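Long-range contacts in leucine--tRNA ligase (Agrobacterium radiobacter, PDB 5AH5), which probably joins L-leucine to its cognate tRNA at the expense of ATP, as an aminoacyl-tRNA synthetase: residues D567-Q573 with I609-D613; Y3-D9 with H721-E725; L629-N633 with L708-V712; R656-R660 with R747-E752. All coordinates share one frame; numbering follows the deposited sequence.

Contact 1. Residues D567-Q573 with I609-D613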
loop_
_atom_site.group_PDB
_atom_site.type_symbol
_atom_site.label_atom_id
_atom_site.label_comp_id
_atom_site.label_asym_id
_atom_site.label_seq_id
_atom_site.Cartn_x
_atom_site.Cartn_y
_atom_site.Cartn_z
ATOM N N ASP B 567 19.943 5.055 5.673
ATOM C CA ASP B 567 21.046 6.030 5.858
ATOM C C ASP B 567 22.133 5.782 4.752
ATOM O O ASP B 567 21.934 4.927 3.893
ATOM C CB ASP B 567 21.598 6.021 7.298
ATOM C CG ASP B 567 22.475 4.772 7.609
ATOM O OD1 ASP B 567 22.874 4.017 6.654
ATOM O OD2 ASP B 567 22.728 4.561 8.836
ATOM N N VAL B 568 23.229 6.545 4.764
ATOM C CA VAL B 568 24.289 6.423 3.733
ATOM C C VAL B 568 24.905 5.060 3.594
ATOM O O VAL B 568 25.329 4.724 2.497
ATOM C CB VAL B 568 25.499 7.388 3.916
ATOM C CG1 VAL B 568 25.127 8.768 3.527
ATOM C CG2 VAL B 568 26.112 7.358 5.315
ATOM N N HIS B 569 24.941 4.289 4.689
ATOM C CA HIS B 569 25.526 2.927 4.728
ATOM C C HIS B 569 24.487 1.879 4.498
ATOM O O HIS B 569 24.779 0.673 4.632
ATOM C CB HIS B 569 26.201 2.615 6.103
ATOM C CG HIS B 569 27.017 3.738 6.671
ATOM N ND1 HIS B 569 28.291 4.032 6.229
ATOM C CD2 HIS B 569 26.753 4.613 7.677
ATOM C CE1 HIS B 569 28.765 5.059 6.914
ATOM N NE2 HIS B 569 27.851 5.432 7.799
ATOM N N GLY B 570 23.269 2.276 4.141
ATOM C CA GLY B 570 22.220 1.276 3.844
ATOM C C GLY B 570 21.537 0.713 5.082
ATOM O O GLY B 570 20.807 -0.293 4.997
ATOM N N ARG B 571 21.703 1.346 6.239
ATOM C CA ARG B 571 20.952 0.850 7.454
ATOM C C ARG B 571 19.602 1.553 7.546
ATOM O O ARG B 571 19.493 2.746 7.279
ATOM C CB ARG B 571 21.713 1.116 8.738
ATOM C CG ARG B 571 23.185 0.733 8.622
ATOM C CD ARG B 571 23.895 1.048 9.928
ATOM N NE ARG B 571 24.035 2.492 10.111
ATOM C CZ ARG B 571 24.371 3.093 11.263
ATOM N NH1 ARG B 571 24.626 2.392 12.384
ATOM N NH2 ARG B 571 24.480 4.419 11.285
ATOM N N LYS B 572 18.574 0.813 7.890
ATOM C CA LYS B 572 17.302 1.457 8.305
ATOM C C LYS B 572 17.562 2.648 9.277
ATOM O O LYS B 572 18.454 2.591 10.158
ATOM C CB LYS B 572 16.389 0.394 8.895
ATOM C CG LYS B 572 15.110 0.927 9.469
ATOM C CD LYS B 572 14.206 -0.183 9.955
ATOM C CE LYS B 572 13.123 0.400 10.857
ATOM N NZ LYS B 572 11.963 -0.530 10.875
ATOM N N GLN B 573 16.892 3.772 9.030
ATOM C CA GLN B 573 16.971 4.935 9.898
ATOM C C GLN B 573 16.175 4.655 11.160
ATOM O O GLN B 573 15.101 4.030 11.094
ATOM C CB GLN B 573 16.463 6.183 9.222
ATOM C CG GLN B 573 17.241 6.497 7.944
ATOM C CD GLN B 573 17.217 7.944 7.567
ATOM O OE1 GLN B 573 16.559 8.767 8.210
ATOM N NE2 GLN B 573 17.961 8.279 6.527
ATOM N N ILE B 609 16.960 3.833 -1.476
ATOM C CA ILE B 609 17.897 4.923 -1.534
ATOM C C ILE B 609 18.715 4.914 -0.258
ATOM O O ILE B 609 18.125 4.853 0.870
ATOM C CB ILE B 609 17.207 6.282 -1.672
ATOM C CG1 ILE B 609 16.590 6.438 -3.052
ATOM C CG2 ILE B 609 18.166 7.432 -1.444
ATOM C CD1 ILE B 609 15.777 7.684 -3.300
ATOM N N ASN B 610 20.041 5.030 -0.403
ATOM C CA ASN B 610 20.928 5.316 0.716
ATOM C C ASN B 610 21.115 6.783 0.836
ATOM O O ASN B 610 21.833 7.369 0.057
ATOM C CB ASN B 610 22.247 4.531 0.607
ATOM C CG ASN B 610 22.006 3.016 0.695
ATOM O OD1 ASN B 610 20.962 2.558 1.139
ATOM N ND2 ASN B 610 22.903 2.261 0.161
ATOM N N TRP B 611 20.464 7.406 1.846
ATOM C CA TRP B 611 20.362 8.843 1.866
ATOM C C TRP B 611 21.676 9.463 2.315
ATOM O O TRP B 611 22.225 9.031 3.317
ATOM C CB TRP B 611 19.224 9.329 2.805
ATOM C CG TRP B 611 19.289 10.776 3.030
ATOM C CD1 TRP B 611 20.010 11.402 3.970
ATOM C CD2 TRP B 611 18.644 11.803 2.263
ATOM N NE1 TRP B 611 19.874 12.775 3.834
ATOM C CE2 TRP B 611 19.020 13.024 2.798
ATOM C CE3 TRP B 611 17.764 11.794 1.200
ATOM C CZ2 TRP B 611 18.598 14.204 2.278
ATOM C CZ3 TRP B 611 17.324 12.979 0.699
ATOM C CH2 TRP B 611 17.741 14.155 1.209
ATOM N N GLU B 612 22.136 10.487 1.589
ATOM C CA GLU B 612 23.258 11.370 1.988
ATOM C C GLU B 612 22.708 12.800 2.164
ATOM O O GLU B 612 22.063 13.277 1.239
ATOM C CB GLU B 612 24.320 11.398 0.864
ATOM C CG GLU B 612 24.806 10.023 0.407
ATOM C CD GLU B 612 25.270 9.945 -1.043
ATOM O OE1 GLU B 612 24.433 10.076 -1.992
ATOM O OE2 GLU B 612 26.484 9.699 -1.222
ATOM N N ASP B 613 22.971 13.483 3.285
ATOM C CA ASP B 613 22.517 14.894 3.507
ATOM C C ASP B 613 23.000 15.893 2.454
ATOM O O ASP B 613 22.335 16.913 2.182
ATOM C CB ASP B 613 22.958 15.457 4.861
ATOM C CG ASP B 613 22.236 14.823 6.039
ATOM O OD1 ASP B 613 21.093 15.265 6.378
ATOM O OD2 ASP B 613 22.870 13.909 6.637
#
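The type I beta turn D567-G570, which leads into the KMSKS-type loop (here KQSKS, beginning at K572), packs against N610 and W611 of the 609-613 segment. D567 shapes the turn. Its OD1 accepts H569 N, which makes an Asx turn, and also R571 N at 2.9 Å from D567 OD1. These two donors come from opposite faces of the carboxylate. D567 OD2 offers its syn lone pair to R571 NE at 2.8 Å, a salt bridge, and also bonds N579. N610 fits against the backbone of the turn. Its CB lies 3.3 Å from D567 O, and N610 OD1 lies 3.2 Å from G570 CA. The N610 CG stands anti to its own carbonyl carbon (chi1 -64°), which brings the amide beside G570. At G570 phi is 81°, a positive value suited to glycine. V568 CG1 lies against W611 O and the CG of the poorly ordered E612, whose side chain V568 crosses at about a right angle. Q573 brings NE2 to 4.1 Å from W611 CB, its amide turned 77° from the indole. Q573 NE2 bonds N566 O, and Q573 OE1 receives T581 N. The Q573 side chain is about 6 Å from the bound leucyl-adenylate analogue. Strand 609-610 pairs in parallel with strand 565-566, and W611 packs on helices 48-66, 583-590 and 592-601.

Contact 2. Residues Y3-D9 with H721-E725; sequences YDHRSRD and HISEE
The backbones of segments 3-9 and 721-725 approach most closely at D9 and H721, whose CA atoms are 5.6 Å apart, while Y3 CA stays 7.5 Å from I722 CA. The contact lays the N-terminal helix 5-19 on helix 720-729 of the anticodon-binding domain. Y3 is wedged between them. Its CG stands opposite the backbone N (chi1 172°), which carries the ring across to the second helix. I722 CG1 lies over one ring face, 3.9 Å from the Y3 ring centroid, a CH-pi contact. H5 N lies over the other face. E725 meets the ring at its edge. Y3 OH donates to the anti lone pair of D9 OD1, 2.8 Å away, and Y3 OH also touches H721 CB at 3.4 Å. D9 CG sits over one face of the imidazole, toward its rim. R8 bends at chi2 and chi3 to grip E725 side-on. R8 NE reaches E725 OE1 at 2.8 Å and nearly straight (166°), along the syn lone pair. R8 NH2 meets the same E725 OE1 at 3.2 Å from above the carboxylate. The guanidinium and carboxylate planes are 84° apart. W12 NE1 also bonds E725 OE1. With three donors on that oxygen, E725 is probably ionised. H721 ND1 bonds D593 OD1, and H721 NE2 pairs with the amide of Q13. As modelled, this fits a neutral imidazole with its proton on ND1, though the charge is not seen.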
loop_
_atom_site.group_PDB
_atom_site.type_symbol
_atom_site.label_atom_id
_atom_site.label_comp_id
_atom_site.label_asym_id
_atom_site.label_seq_id
_atom_site.Cartn_x
_atom_site.Cartn_y
_atom_site.Cartn_z
ATOM N N TYR B 3 18.853 31.205 -6.698
ATOM C CA TYR B 3 17.432 31.114 -6.273
ATOM C C TYR B 3 17.408 31.075 -4.738
ATOM O O TYR B 3 17.982 30.176 -4.126
ATOM C CB TYR B 3 16.751 29.862 -6.830
ATOM C CG TYR B 3 15.353 29.619 -6.286
ATOM C CD1 TYR B 3 14.330 30.541 -6.525
ATOM C CD2 TYR B 3 15.072 28.486 -5.475
ATOM C CE1 TYR B 3 13.046 30.341 -6.044
ATOM C CE2 TYR B 3 13.795 28.288 -4.958
ATOM C CZ TYR B 3 12.775 29.198 -5.279
ATOM O OH TYR B 3 11.533 29.032 -4.786
ATOM N N ASP B 4 16.765 32.065 -4.145
ATOM C CA ASP B 4 16.610 32.178 -2.691
ATOM C C ASP B 4 15.375 31.393 -2.217
ATOM O O ASP B 4 14.300 31.940 -1.970
ATOM C CB ASP B 4 16.515 33.652 -2.324
ATOM C CG ASP B 4 16.360 33.904 -0.819
ATOM O OD1 ASP B 4 16.819 33.121 0.031
ATOM O OD2 ASP B 4 15.799 34.956 -0.505
ATOM N N HIS B 5 15.570 30.086 -2.087
ATOM C CA HIS B 5 14.516 29.152 -1.646
ATOM C C HIS B 5 13.946 29.481 -0.234
ATOM O O HIS B 5 12.796 29.212 0.018
ATOM C CB HIS B 5 15.059 27.683 -1.690
ATOM C CG HIS B 5 16.294 27.466 -0.872
ATOM N ND1 HIS B 5 17.566 27.479 -1.408
ATOM C CD2 HIS B 5 16.452 27.259 0.454
ATOM C CE1 HIS B 5 18.455 27.262 -0.454
ATOM N NE2 HIS B 5 17.805 27.144 0.695
ATOM N N ARG B 6 14.781 30.041 0.647
ATOM C CA ARG B 6 14.415 30.339 2.038
ATOM C C ARG B 6 13.342 31.434 2.140
ATOM O O ARG B 6 12.691 31.529 3.149
ATOM C CB ARG B 6 15.629 30.748 2.864
ATOM C CG ARG B 6 16.634 29.650 3.191
ATOM C CD ARG B 6 17.854 30.254 3.906
ATOM N NE ARG B 6 19.013 29.361 4.027
ATOM C CZ ARG B 6 19.915 29.125 3.064
ATOM N NH1 ARG B 6 19.818 29.683 1.856
ATOM N NH2 ARG B 6 20.930 28.296 3.299
ATOM N N SER B 7 13.175 32.274 1.125
ATOM C CA SER B 7 11.995 33.119 1.079
ATOM C C SER B 7 11.081 32.751 -0.063
ATOM O O SER B 7 9.875 32.903 0.083
ATOM C CB SER B 7 12.379 34.605 1.046
ATOM O OG SER B 7 13.333 34.867 0.053
ATOM N N ARG B 8 11.614 32.241 -1.185
ATOM C CA ARG B 8 10.790 32.120 -2.389
ATOM C C ARG B 8 9.908 30.915 -2.382
ATOM O O ARG B 8 8.797 30.978 -2.920
ATOM C CB ARG B 8 11.640 32.221 -3.682
ATOM C CG ARG B 8 12.283 33.618 -3.884
ATOM C CD ARG B 8 11.316 34.813 -3.930
ATOM N NE ARG B 8 10.607 34.850 -5.195
ATOM C CZ ARG B 8 9.666 35.740 -5.565
ATOM N NH1 ARG B 8 9.242 36.688 -4.779
ATOM N NH2 ARG B 8 9.118 35.651 -6.784
ATOM N N ASP B 9 10.366 29.810 -1.801
ATOM C CA ASP B 9 9.511 28.605 -1.689
ATOM C C ASP B 9 8.186 28.989 -1.027
ATOM O O ASP B 9 7.086 28.673 -1.539
ATOM C CB ASP B 9 10.198 27.466 -0.875
ATOM C CG ASP B 9 11.312 26.758 -1.652
ATOM O OD1 ASP B 9 11.568 27.107 -2.821
ATOM O OD2 ASP B 9 11.974 25.869 -1.103
ATOM N N HIS B 721 8.489 25.050 -7.313
ATOM C CA HIS B 721 8.782 26.404 -6.825
ATOM C C HIS B 721 9.690 27.186 -7.776
ATOM O O HIS B 721 9.421 28.344 -8.150
ATOM C CB HIS B 721 9.474 26.376 -5.424
ATOM C CG HIS B 721 8.738 25.561 -4.390
ATOM N ND1 HIS B 721 8.891 24.194 -4.266
ATOM C CD2 HIS B 721 7.868 25.939 -3.420
ATOM C CE1 HIS B 721 8.150 23.771 -3.261
ATOM N NE2 HIS B 721 7.485 24.801 -2.763
ATOM N N ILE B 722 10.816 26.559 -8.104
ATOM C CA ILE B 722 11.747 27.111 -9.089
ATOM C C ILE B 722 11.039 27.327 -10.420
ATOM O O ILE B 722 11.305 28.257 -11.140
ATOM C CB ILE B 722 12.948 26.140 -9.285
ATOM C CG1 ILE B 722 14.071 26.551 -8.332
ATOM C CG2 ILE B 722 13.464 26.122 -10.720
ATOM C CD1 ILE B 722 14.996 25.406 -7.907
ATOM N N SER B 723 10.148 26.445 -10.757
ATOM C CA SER B 723 9.403 26.589 -12.003
ATOM C C SER B 723 8.528 27.827 -12.054
ATOM O O SER B 723 8.473 28.484 -13.101
ATOM C CB SER B 723 8.589 25.353 -12.268
ATOM O OG SER B 723 9.476 24.279 -12.517
ATOM N N GLU B 724 7.844 28.140 -10.939
ATOM C CA GLU B 724 7.068 29.348 -10.848
ATOM C C GLU B 724 7.999 30.517 -10.934
ATOM O O GLU B 724 7.667 31.491 -11.589
ATOM C CB GLU B 724 6.243 29.459 -9.528
ATOM C CG GLU B 724 5.132 28.443 -9.368
ATOM C CD GLU B 724 3.990 28.535 -10.382
ATOM O OE1 GLU B 724 3.990 29.501 -11.147
ATOM O OE2 GLU B 724 3.132 27.583 -10.481
ATOM N N GLU B 725 9.161 30.435 -10.290
ATOM C CA GLU B 725 10.063 31.571 -10.286
ATOM C C GLU B 725 10.457 31.891 -11.749
ATOM O O GLU B 725 10.441 33.036 -12.170
ATOM C CB GLU B 725 11.337 31.228 -9.474
ATOM C CG GLU B 725 12.338 32.358 -9.245
ATOM C CD GLU B 725 11.956 33.317 -8.123
ATOM O OE1 GLU B 725 10.989 33.068 -7.353
ATOM O OE2 GLU B 725 12.676 34.313 -7.970
HETATM O O HOH W 1 15.397 33.891 -6.074
#

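Contact 3. Residues L629-N633 with L708-V712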
loop_
_atom_site.group_PDB
_atom_site.type_symbol
_atom_site.label_atom_id
_atom_site.label_comp_id
_atom_site.label_asym_id
_atom_site.label_seq_id
_atom_site.Cartn_x
_atom_site.Cartn_y
_atom_site.Cartn_z
ATOM N N LEU B 629 20.112 29.162 -17.764
ATOM C CA LEU B 629 19.570 29.098 -19.119
ATOM C C LEU B 629 18.463 30.126 -19.308
ATOM O O LEU B 629 18.378 30.768 -20.360
ATOM C CB LEU B 629 19.034 27.689 -19.373
ATOM C CG LEU B 629 18.635 27.283 -20.760
ATOM C CD1 LEU B 629 19.818 27.375 -21.752
ATOM C CD2 LEU B 629 18.012 25.892 -20.733
ATOM N N PHE B 630 17.643 30.353 -18.285
ATOM C CA PHE B 630 16.692 31.461 -18.348
ATOM C C PHE B 630 17.337 32.854 -18.304
ATOM O O PHE B 630 17.005 33.734 -19.140
ATOM C CB PHE B 630 15.589 31.358 -17.259
ATOM C CG PHE B 630 14.430 30.530 -17.678
ATOM C CD1 PHE B 630 14.571 29.185 -17.862
ATOM C CD2 PHE B 630 13.188 31.121 -17.921
ATOM C CE1 PHE B 630 13.496 28.407 -18.261
ATOM C CE2 PHE B 630 12.116 30.357 -18.309
ATOM C CZ PHE B 630 12.261 29.008 -18.477
ATOM N N THR B 631 18.217 33.075 -17.340
ATOM C CA THR B 631 18.867 34.399 -17.155
ATOM C C THR B 631 19.810 34.732 -18.314
ATOM O O THR B 631 19.999 35.877 -18.617
ATOM C CB THR B 631 19.681 34.498 -15.827
ATOM O OG1 THR B 631 20.431 33.300 -15.653
ATOM C CG2 THR B 631 18.797 34.640 -14.645
ATOM N N ASN B 632 20.416 33.730 -18.938
ATOM C CA ASN B 632 21.170 33.972 -20.162
ATOM C C ASN B 632 20.288 34.432 -21.347
ATOM O O ASN B 632 20.775 35.181 -22.188
ATOM C CB ASN B 632 21.964 32.736 -20.563
ATOM C CG ASN B 632 23.136 32.451 -19.615
ATOM O OD1 ASN B 632 23.430 33.224 -18.683
ATOM N ND2 ASN B 632 23.769 31.320 -19.824
ATOM N N ASN B 633 19.006 34.024 -21.385
ATOM C CA ASN B 633 18.117 34.221 -22.550
ATOM C C ASN B 633 16.926 35.127 -22.330
ATOM O O ASN B 633 15.939 35.103 -23.071
ATOM C CB ASN B 633 17.686 32.846 -23.042
ATOM C CG ASN B 633 18.844 32.096 -23.633
ATOM O OD1 ASN B 633 19.409 32.562 -24.597
ATOM N ND2 ASN B 633 19.215 30.959 -23.062
ATOM N N LEU B 708 11.982 27.024 -23.757
ATOM C CA LEU B 708 12.317 27.323 -22.407
ATOM C C LEU B 708 11.046 27.323 -21.549
ATOM O O LEU B 708 11.050 26.764 -20.469
ATOM C CB LEU B 708 12.999 28.685 -22.329
ATOM C CG LEU B 708 14.435 28.747 -22.909
ATOM C CD1 LEU B 708 14.908 30.172 -22.884
ATOM C CD2 LEU B 708 15.406 27.891 -22.147
ATOM N N ARG B 709 9.989 27.971 -22.032
ATOM C CA ARG B 709 8.699 27.959 -21.370
ATOM C C ARG B 709 8.107 26.541 -21.326
ATOM O O ARG B 709 7.546 26.127 -20.322
ATOM C CB ARG B 709 7.739 28.959 -22.012
ATOM C CG ARG B 709 8.198 30.373 -21.742
ATOM C CD ARG B 709 7.070 31.355 -21.540
ATOM N NE ARG B 709 7.634 32.696 -21.367
ATOM C CZ ARG B 709 7.951 33.527 -22.364
ATOM N NH1 ARG B 709 7.815 33.149 -23.645
ATOM N NH2 ARG B 709 8.436 34.708 -22.083
ATOM N N LEU B 710 8.354 25.759 -22.356
ATOM C CA LEU B 710 7.894 24.395 -22.363
ATOM C C LEU B 710 8.662 23.551 -21.344
ATOM O O LEU B 710 8.059 22.741 -20.657
ATOM C CB LEU B 710 7.998 23.847 -23.762
ATOM C CG LEU B 710 7.097 22.759 -24.303
ATOM C CD1 LEU B 710 5.612 23.077 -24.092
ATOM C CD2 LEU B 710 7.408 22.564 -25.802
ATOM N N LEU B 711 9.973 23.779 -21.230
ATOM C CA LEU B 711 10.847 23.095 -20.306
ATOM C C LEU B 711 10.346 23.275 -18.841
ATOM O O LEU B 711 10.295 22.333 -18.101
ATOM C CB LEU B 711 12.283 23.666 -20.396
ATOM C CG LEU B 711 13.355 23.112 -19.458
ATOM C CD1 LEU B 711 13.321 21.620 -19.518
ATOM C CD2 LEU B 711 14.744 23.618 -19.797
ATOM N N VAL B 712 10.028 24.500 -18.472
ATOM C CA VAL B 712 9.541 24.830 -17.111
ATOM C C VAL B 712 8.133 24.275 -16.844
ATOM O O VAL B 712 7.792 23.920 -15.673
ATOM C CB VAL B 712 9.708 26.332 -16.910
ATOM C CG1 VAL B 712 8.577 26.983 -16.152
ATOM C CG2 VAL B 712 11.038 26.558 -16.222
#
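F630 and L708 interlock where the end of helix 617-632 meets helix 701-715 in the helical anticodon-binding region. The tip of the F630 ring pushes into the notch between L708 and V712, residues one helical turn apart. F630 CZ is 3.5 Å from V712 CG2 and 3.9 Å from L708 CB. The same ring edge faces the backbone, with F630 CZ 3.2 Å from L708 O. That carbonyl also accepts V712 N inside its own helix.

L708 is the bump that answers from the other side. It fills the hollow lined by L629, F630 and N633. Its CG lies anti to the carbonyl carbon (chi1 -71°), which carries the fork of the side chain to the first helix. One branch, L708 CD2, rests 3.6 Å from L629 CG. The other branch, L708 CD1, lies 3.9 Å from N633 CB. L629 and L708 cross at a slant. L711 closes the flank of L629, its CD2 4.1 Å from L629 CD2, and these two side chains cross at about a right angle.

N633, just past the end of helix 617-632, turns its amide back to that helix. N633 ND2 donates to L629 O at 2.8 Å, in the carbonyl plane. Outside the interface, R709 is gripped by the carbonyls of S730, S640, A642 and L637. Between the two segments the joint is apolar. Holding it therefore depends on the fit of aliphatic branches and a ring edge, while N633 ND2 and the R709 guanidinium spend their N-H groups on backbone carbonyls.

Contact 4. Residues R656-R660 with R747-E752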
loop_
_atom_site.group_PDB
_atom_site.type_symbol
_atom_site.label_atom_id
_atom_site.label_comp_id
_atom_site.label_asym_id
_atom_site.label_seq_id
_atom_site.Cartn_x
_atom_site.Cartn_y
_atom_site.Cartn_z
ATOM N N ARG B 656 13.595 22.653 -36.116
ATOM C CA ARG B 656 12.813 21.444 -36.214
ATOM C C ARG B 656 13.434 20.283 -35.474
ATOM O O ARG B 656 12.723 19.304 -35.177
ATOM C CB ARG B 656 12.590 21.058 -37.690
ATOM C CG ARG B 656 11.551 21.903 -38.405
ATOM C CD ARG B 656 10.163 21.290 -38.306
ATOM N NE ARG B 656 9.943 20.218 -39.284
ATOM C CZ ARG B 656 9.028 19.248 -39.182
ATOM N NH1 ARG B 656 8.222 19.164 -38.127
ATOM N NH2 ARG B 656 8.925 18.338 -40.148
ATOM N N GLU B 657 14.749 20.318 -35.243
ATOM C CA GLU B 657 15.357 19.284 -34.420
ATOM C C GLU B 657 14.986 19.552 -32.952
ATOM O O GLU B 657 14.636 18.621 -32.223
ATOM C CB GLU B 657 16.858 19.187 -34.573
ATOM C CG GLU B 657 17.519 18.032 -33.795
ATOM C CD GLU B 657 16.914 16.644 -34.068
ATOM O OE1 GLU B 657 16.430 16.377 -35.206
ATOM O OE2 GLU B 657 16.926 15.797 -33.139
ATOM N N ILE B 658 15.065 20.815 -32.572
ATOM C CA ILE B 658 14.693 21.250 -31.240
ATOM C C ILE B 658 13.216 20.929 -31.009
ATOM O O ILE B 658 12.886 20.208 -30.058
ATOM C CB ILE B 658 15.004 22.734 -31.000
ATOM C CG1 ILE B 658 16.518 22.941 -30.988
ATOM C CG2 ILE B 658 14.407 23.206 -29.662
ATOM C CD1 ILE B 658 16.966 24.395 -31.064
ATOM N N ALA B 659 12.349 21.383 -31.925
ATOM C CA ALA B 659 10.900 21.231 -31.762
ATOM C C ALA B 659 10.533 19.779 -31.597
ATOM O O ALA B 659 9.750 19.417 -30.742
ATOM C CB ALA B 659 10.147 21.854 -32.912
ATOM N N ARG B 660 11.160 18.940 -32.389
ATOM C CA ARG B 660 10.941 17.538 -32.300
ATOM C C ARG B 660 11.321 16.912 -30.959
ATOM O O ARG B 660 10.639 15.974 -30.506
ATOM C CB ARG B 660 11.711 16.824 -33.392
ATOM C CG ARG B 660 11.586 15.315 -33.277
ATOM C CD ARG B 660 12.114 14.529 -34.459
ATOM N NE ARG B 660 12.620 13.269 -33.933
ATOM C CZ ARG B 660 13.859 13.079 -33.496
ATOM N NH1 ARG B 660 14.770 14.053 -33.574
ATOM N NH2 ARG B 660 14.194 11.894 -32.982
ATOM N N ARG B 747 2.392 17.856 -35.853
ATOM C CA ARG B 747 3.191 18.454 -36.949
ATOM C C ARG B 747 4.700 18.510 -36.622
ATOM O O ARG B 747 5.505 18.541 -37.553
ATOM C CB ARG B 747 2.769 19.910 -37.318
ATOM C CG ARG B 747 1.293 20.235 -37.533
ATOM C CD ARG B 747 0.893 20.598 -38.961
ATOM N NE ARG B 747 1.771 21.568 -39.617
ATOM C CZ ARG B 747 1.537 22.874 -39.800
ATOM N NH1 ARG B 747 0.419 23.479 -39.377
ATOM N NH2 ARG B 747 2.466 23.605 -40.411
ATOM N N LEU B 748 5.090 18.575 -35.338
ATOM C CA LEU B 748 6.506 18.766 -35.004
ATOM C C LEU B 748 7.230 17.541 -34.542
ATOM O O LEU B 748 8.427 17.600 -34.334
ATOM C CB LEU B 748 6.654 19.895 -34.031
ATOM C CG LEU B 748 6.185 21.218 -34.588
ATOM C CD1 LEU B 748 5.932 22.186 -33.462
ATOM C CD2 LEU B 748 7.241 21.785 -35.560
ATOM N N VAL B 749 6.536 16.415 -34.487
ATOM C CA VAL B 749 7.054 15.170 -33.942
ATOM C C VAL B 749 8.067 14.443 -34.819
ATOM O O VAL B 749 8.975 13.771 -34.277
ATOM C CB VAL B 749 5.879 14.187 -33.638
ATOM C CG1 VAL B 749 6.349 12.761 -33.319
ATOM C CG2 VAL B 749 5.075 14.738 -32.486
ATOM N N GLN B 750 7.893 14.481 -36.150
ATOM C CA GLN B 750 8.956 13.980 -37.067
ATOM C C GLN B 750 9.611 15.206 -37.549
ATOM O O GLN B 750 8.930 16.175 -37.863
ATOM C CB GLN B 750 8.420 13.240 -38.270
ATOM C CG GLN B 750 7.658 11.963 -37.970
ATOM C CD GLN B 750 6.724 11.596 -39.111
ATOM O OE1 GLN B 750 5.993 12.451 -39.644
ATOM N NE2 GLN B 750 6.738 10.321 -39.498
ATOM N N ALA B 751 10.934 15.185 -37.603
ATOM C CA ALA B 751 11.677 16.244 -38.260
ATOM C C ALA B 751 11.747 15.823 -39.756
ATOM O O ALA B 751 11.023 14.905 -40.187
ATOM C CB ALA B 751 13.072 16.401 -37.646
ATOM N N GLU B 752 12.603 16.505 -40.500
ATOM C CA GLU B 752 12.710 16.330 -41.930
ATOM C C GLU B 752 13.437 15.011 -42.280
ATOM O O GLU B 752 13.115 14.420 -43.281
ATOM C CB GLU B 752 13.402 17.563 -42.555
ATOM C CG GLU B 752 12.642 18.886 -42.307
ATOM C CD GLU B 752 13.431 20.152 -42.680
ATOM O OE1 GLU B 752 14.348 20.065 -43.530
ATOM O OE2 GLU B 752 13.133 21.246 -42.125
HETATM O O HOH W 2 10.026 19.211 -35.649
#
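R656 and R660, on helix 653-674 of the anticodon-binding domain, receive the loop 747-752 that leads into strand 753-760 of the C-terminal sheet. The tight part lies along the helix face. A659 CB packs on L748 CD2 at 3.9 Å. R660 lies against the loop backbone: its CA makes a CA-H...O contact with L748 O at 3.2 Å, and its CG is 3.2 Å from V749 O. Further out, R660 CD touches A751 N at 3.4 Å. R656 reaches toward the loop and bends at chi2 and chi3, with R656 NH1 and NH2 each 3.1 Å from Q750 O. A751 CA sits over one face of the guanidinium. R656 NH1 makes a weak bond to R747 O, at the guanidinium edge.

The outer side is looser. E752 is exposed, and its OE2 stays 4.4 Å from R656 NE, opposite in charge but beyond a salt bridge. The end of R660 turns from the loop to its own helix, where R660 NH1 bridges E657 OE2. One water joins the two backbones inside the contact. It donates to R656 O at 2.7 Å and to L748 O at 2.6 Å.

How the contacts relate
Contact 1 belongs to the catalytic side of the enzyme, where its 567-573 segment runs close to the bound adenylate analogue. The other three lie away from the annotated sites. Contacts 2 and 3 are neighbours, with centres about 15 Å apart. They touch where S723 O meets V712 CG1 at 3.4 Å, and helices 701-715 and 720-729 follow each other in the chain. Contact 4 lies about 19 Å from contact 3 and about 43 Å from contact 1, centre to centre. Contact 2 brings the N-terminus to residues 721-725, so contacts 1 and 3 are nested within its loop. Contact 4 crosses contacts 2 and 3 along the chain.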